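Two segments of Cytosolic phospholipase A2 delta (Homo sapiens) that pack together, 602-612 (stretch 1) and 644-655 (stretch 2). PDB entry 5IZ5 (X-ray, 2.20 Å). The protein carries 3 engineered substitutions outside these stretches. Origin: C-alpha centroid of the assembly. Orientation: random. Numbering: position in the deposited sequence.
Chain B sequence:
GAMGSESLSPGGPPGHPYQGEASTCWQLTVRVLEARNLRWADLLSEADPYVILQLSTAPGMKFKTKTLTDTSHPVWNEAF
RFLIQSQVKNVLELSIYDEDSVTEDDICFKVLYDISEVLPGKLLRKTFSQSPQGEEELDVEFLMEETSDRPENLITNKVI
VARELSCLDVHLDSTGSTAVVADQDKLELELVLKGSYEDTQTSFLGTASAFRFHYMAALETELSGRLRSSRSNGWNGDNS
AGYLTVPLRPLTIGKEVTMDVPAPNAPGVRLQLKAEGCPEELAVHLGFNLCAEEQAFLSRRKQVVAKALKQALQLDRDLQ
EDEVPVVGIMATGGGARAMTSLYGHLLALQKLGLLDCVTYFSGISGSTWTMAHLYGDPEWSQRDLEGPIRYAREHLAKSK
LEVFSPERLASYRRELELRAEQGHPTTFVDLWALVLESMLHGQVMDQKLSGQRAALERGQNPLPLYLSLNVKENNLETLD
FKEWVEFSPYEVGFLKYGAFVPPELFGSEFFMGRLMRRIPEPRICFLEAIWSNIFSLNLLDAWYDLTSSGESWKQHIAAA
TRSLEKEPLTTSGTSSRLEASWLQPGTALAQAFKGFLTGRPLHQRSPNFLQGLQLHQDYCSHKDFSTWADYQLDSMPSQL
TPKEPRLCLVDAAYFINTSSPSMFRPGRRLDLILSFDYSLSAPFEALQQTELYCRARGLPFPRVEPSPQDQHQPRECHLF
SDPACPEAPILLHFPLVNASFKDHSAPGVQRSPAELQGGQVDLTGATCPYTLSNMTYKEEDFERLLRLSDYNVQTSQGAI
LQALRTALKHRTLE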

# COMPACT_ATOMS: atom_id res chain seq x y z
N LEU B 602 1.28 11.84 10.11
CA LEU B 602 -0.07 11.34 10.19
C LEU B 602 -0.14 9.85 9.89
O LEU B 602 -0.92 9.13 10.51
CB LEU B 602 -0.96 12.08 9.18
CG LEU B 602 -1.53 13.43 9.63
CD1 LEU B 602 -2.26 14.08 8.47
CD2 LEU B 602 -2.43 13.30 10.86
N HIS B 603 0.70 9.42 8.95
CA HIS B 603 0.61 8.10 8.34
C HIS B 603 1.76 7.19 8.74
O HIS B 603 2.85 7.66 9.07
CB HIS B 603 0.58 8.27 6.83
CG HIS B 603 -0.46 9.23 6.36
ND1 HIS B 603 -1.74 9.25 6.88
CD2 HIS B 603 -0.41 10.21 5.43
CE1 HIS B 603 -2.43 10.21 6.29
NE2 HIS B 603 -1.65 10.80 5.40
N GLN B 604 1.51 5.89 8.73
CA GLN B 604 2.53 4.89 9.02
C GLN B 604 3.67 5.00 7.99
O GLN B 604 3.44 5.33 6.83
CB GLN B 604 1.92 3.47 9.03
CG GLN B 604 2.79 2.39 9.61
CD GLN B 604 2.89 2.51 11.11
OE1 GLN B 604 3.67 3.32 11.62
NE2 GLN B 604 2.11 1.71 11.83
N ARG B 605 4.90 4.78 8.44
CA ARG B 605 6.04 4.76 7.53
C ARG B 605 6.55 3.33 7.29
O ARG B 605 7.64 2.94 7.69
CB ARG B 605 7.14 5.69 8.03
CG ARG B 605 6.76 7.14 7.81
CD ARG B 605 7.74 8.11 8.45
NE ARG B 605 7.44 9.50 8.08
CZ ARG B 605 8.24 10.53 8.32
NH1 ARG B 605 9.41 10.35 8.94
NH2 ARG B 605 7.88 11.75 7.94
N SER B 606 5.73 2.57 6.58
CA SER B 606 5.96 1.14 6.42
C SER B 606 7.13 0.87 5.49
O SER B 606 7.23 1.48 4.43
CB SER B 606 4.71 0.47 5.87
OG SER B 606 3.66 0.55 6.82
N PRO B 607 8.03 -0.04 5.89
CA PRO B 607 9.08 -0.46 4.98
C PRO B 607 8.50 -0.99 3.67
O PRO B 607 7.51 -1.71 3.69
CB PRO B 607 9.79 -1.57 5.75
CG PRO B 607 9.57 -1.23 7.18
CD PRO B 607 8.17 -0.67 7.22
N ASN B 608 9.11 -0.60 2.56
CA ASN B 608 8.62 -0.99 1.25
C ASN B 608 9.16 -2.35 0.83
O ASN B 608 10.34 -2.50 0.54
CB ASN B 608 9.04 0.07 0.23
CG ASN B 608 8.54 -0.25 -1.16
OD1 ASN B 608 7.69 -1.12 -1.36
ND2 ASN B 608 9.03 0.49 -2.14
N PHE B 609 8.27 -3.35 0.76
CA PHE B 609 8.67 -4.69 0.33
C PHE B 609 9.15 -4.76 -1.13
O PHE B 609 9.77 -5.73 -1.53
CB PHE B 609 7.57 -5.74 0.61
CG PHE B 609 6.21 -5.40 0.06
CD1 PHE B 609 5.86 -5.74 -1.24
CD2 PHE B 609 5.25 -4.78 0.86
CE1 PHE B 609 4.59 -5.44 -1.73
CE2 PHE B 609 3.99 -4.48 0.37
CZ PHE B 609 3.67 -4.81 -0.93
N LEU B 610 8.87 -3.72 -1.92
CA LEU B 610 9.39 -3.63 -3.27
C LEU B 610 10.81 -3.04 -3.37
O LEU B 610 11.36 -2.98 -4.47
CB LEU B 610 8.45 -2.77 -4.13
CG LEU B 610 6.98 -3.18 -4.21
CD1 LEU B 610 6.25 -2.31 -5.21
CD2 LEU B 610 6.83 -4.65 -4.57
N GLN B 611 11.39 -2.62 -2.25
CA GLN B 611 12.65 -1.87 -2.27
C GLN B 611 13.74 -2.52 -3.13
O GLN B 611 14.03 -3.71 -3.00
CB GLN B 611 13.20 -1.65 -0.85
CG GLN B 611 14.48 -0.81 -0.84
CD GLN B 611 14.98 -0.46 0.55
OE1 GLN B 611 14.46 -0.92 1.57
NE2 GLN B 611 16.01 0.35 0.60
N GLY B 612 14.33 -1.73 -4.01
CA GLY B 612 15.46 -2.19 -4.81
C GLY B 612 15.09 -2.88 -6.11
O GLY B 612 15.91 -2.94 -7.02
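Stretch 2, residues 644-655: EPRLCLVDAAYF

Stretch 2 lies antiparallel alongside stretch 1 as an extended segment, joined to it by a short backbone ladder with a single beta bridge, an asparagine clasp at one end and a histidine packed among side chains at the other. Residue numbers run in opposite senses across the contact: the CA of Pro 607 is 4.4 Å from the CA of Arg 646, that of Ser 606 is 5.2 Å from the CA of Leu 647, and that of Arg 605 is 5.6 Å from the CA of Cys 648. Two hydrogen bonds frame the bridge, Leu 647 N to Ser 606 O (2.7 Å) and Asn 608 N to Pro 645 O (2.9 Å). Pro 607, which has no amide hydrogen to give, suits the position between these bonding groups.

Asn 608 uses both ends of its amide. Its ND2 donates to Glu 644 O (2.8 Å), while its OD1 accepts from Leu 610 N (2.9 Å), bracing the type I turn from Asn 608 to Gln 611. Leu 647, buried, brings CD2 to 3.5 Å from Asn 608 OD1 and CD1 to 4.4 Å from Phe 609 CE2, so its branched end fills space beside the turn.

Beyond the bridge, a water takes over: it donates to Gln 604 O (2.6 Å) and accepts from Leu 649 N (2.9 Å), linking backbones whose own atoms, Gln 604 O and Leu 649 N, are 4.1 Å apart. Leu 649 and Val 650 are in strand conformation. Val 650 sets CG2 over one face of the His 603 ring, 3.3 Å from its centroid, a CH-pi contact suited to a compact methyl group. Cys 648 SG approaches His 603 CD2 obliquely at 3.5 Å. After a bend into a 3-10 segment, Tyr 654 returns to receive the imidazole edge on its ring face, the planes 88° apart.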

# COMPACT_ATOMS: atom_id res chain seq x y z
N GLU B 644 11.77 3.31 -3.51
CA GLU B 644 11.58 3.90 -2.19
C GLU B 644 11.85 2.88 -1.08
O GLU B 644 11.40 1.72 -1.17
CB GLU B 644 10.17 4.48 -2.07
CG GLU B 644 9.83 5.51 -3.14
CD GLU B 644 10.56 6.83 -2.95
OE1 GLU B 644 10.42 7.69 -3.84
OE2 GLU B 644 11.27 7.03 -1.94
N PRO B 645 12.60 3.29 -0.04
CA PRO B 645 12.71 2.44 1.15
C PRO B 645 11.41 2.31 1.93
O PRO B 645 11.24 1.33 2.65
CB PRO B 645 13.76 3.15 2.02
CG PRO B 645 14.40 4.18 1.16
CD PRO B 645 13.47 4.48 0.02
N ARG B 646 10.49 3.26 1.78
CA ARG B 646 9.27 3.27 2.59
C ARG B 646 8.00 3.57 1.79
O ARG B 646 8.05 4.09 0.68
CB ARG B 646 9.41 4.28 3.73
CG ARG B 646 10.35 3.83 4.84
CD ARG B 646 10.42 4.78 6.01
NE ARG B 646 10.56 6.16 5.57
CZ ARG B 646 11.70 6.73 5.15
NH1 ARG B 646 12.85 6.05 5.13
NH2 ARG B 646 11.68 7.99 4.76
N LEU B 647 6.87 3.21 2.38
CA LEU B 647 5.55 3.49 1.83
C LEU B 647 4.86 4.51 2.72
O LEU B 647 5.27 4.72 3.86
CB LEU B 647 4.71 2.21 1.82
CG LEU B 647 5.32 1.04 1.06
CD1 LEU B 647 4.42 -0.18 1.23
CD2 LEU B 647 5.50 1.39 -0.41
N CYS B 648 3.83 5.15 2.18
CA CYS B 648 2.97 6.02 2.96
C CYS B 648 1.53 5.62 2.68
O CYS B 648 0.93 6.07 1.70
CB CYS B 648 3.21 7.50 2.65
SG CYS B 648 2.22 8.59 3.70
N LEU B 649 0.97 4.79 3.55
CA LEU B 649 -0.32 4.16 3.31
C LEU B 649 -1.45 4.94 3.96
O LEU B 649 -1.41 5.30 5.14
CB LEU B 649 -0.31 2.71 3.82
CG LEU B 649 0.64 1.78 3.05
CD1 LEU B 649 0.67 0.42 3.71
CD2 LEU B 649 0.23 1.63 1.60
N VAL B 650 -2.48 5.18 3.15
CA VAL B 650 -3.56 6.07 3.50
C VAL B 650 -4.91 5.37 3.34
O VAL B 650 -5.05 4.45 2.54
CB VAL B 650 -3.38 7.36 2.66
CG1 VAL B 650 -4.65 7.81 1.98
CG2 VAL B 650 -2.78 8.45 3.52
N ASP B 651 -5.88 5.77 4.15
CA ASP B 651 -7.29 5.36 4.04
C ASP B 651 -7.82 5.74 2.65
O ASP B 651 -7.58 6.85 2.21
CB ASP B 651 -8.05 6.07 5.16
CG ASP B 651 -9.51 5.70 5.25
OD1 ASP B 651 -10.11 5.33 4.22
OD2 ASP B 651 -10.07 5.81 6.36
N ALA B 652 -8.51 4.82 1.96
CA ALA B 652 -9.12 5.13 0.64
C ALA B 652 -10.07 6.33 0.69
O ALA B 652 -10.23 7.04 -0.31
CB ALA B 652 -9.86 3.91 0.10
N ALA B 653 -10.69 6.55 1.84
CA ALA B 653 -11.58 7.69 2.05
C ALA B 653 -10.93 9.06 1.82
O ALA B 653 -11.64 10.05 1.70
CB ALA B 653 -12.20 7.61 3.44
N TYR B 654 -9.59 9.14 1.79
CA TYR B 654 -8.90 10.39 1.41
C TYR B 654 -9.09 10.75 -0.07
O TYR B 654 -8.91 11.91 -0.46
CB TYR B 654 -7.40 10.32 1.67
CG TYR B 654 -6.99 10.50 3.12
CD1 TYR B 654 -7.01 9.43 3.99
CD2 TYR B 654 -6.57 11.73 3.60
CE1 TYR B 654 -6.62 9.58 5.31
CE2 TYR B 654 -6.18 11.89 4.92
CZ TYR B 654 -6.21 10.81 5.78
OH TYR B 654 -5.84 10.94 7.10
N PHE B 655 -9.38 9.75 -0.89
CA PHE B 655 -9.51 9.94 -2.34
C PHE B 655 -10.87 9.51 -2.89
O PHE B 655 -11.61 10.34 -3.39
CB PHE B 655 -8.38 9.22 -3.07
CG PHE B 655 -7.03 9.84 -2.84
CD1 PHE B 655 -6.35 9.61 -1.65
CD2 PHE B 655 -6.45 10.67 -3.80
CE1 PHE B 655 -5.11 10.18 -1.42
CE2 PHE B 655 -5.20 11.24 -3.57
CZ PHE B 655 -4.53 11.00 -2.38
O HOH W 1 2.20 3.26 5.74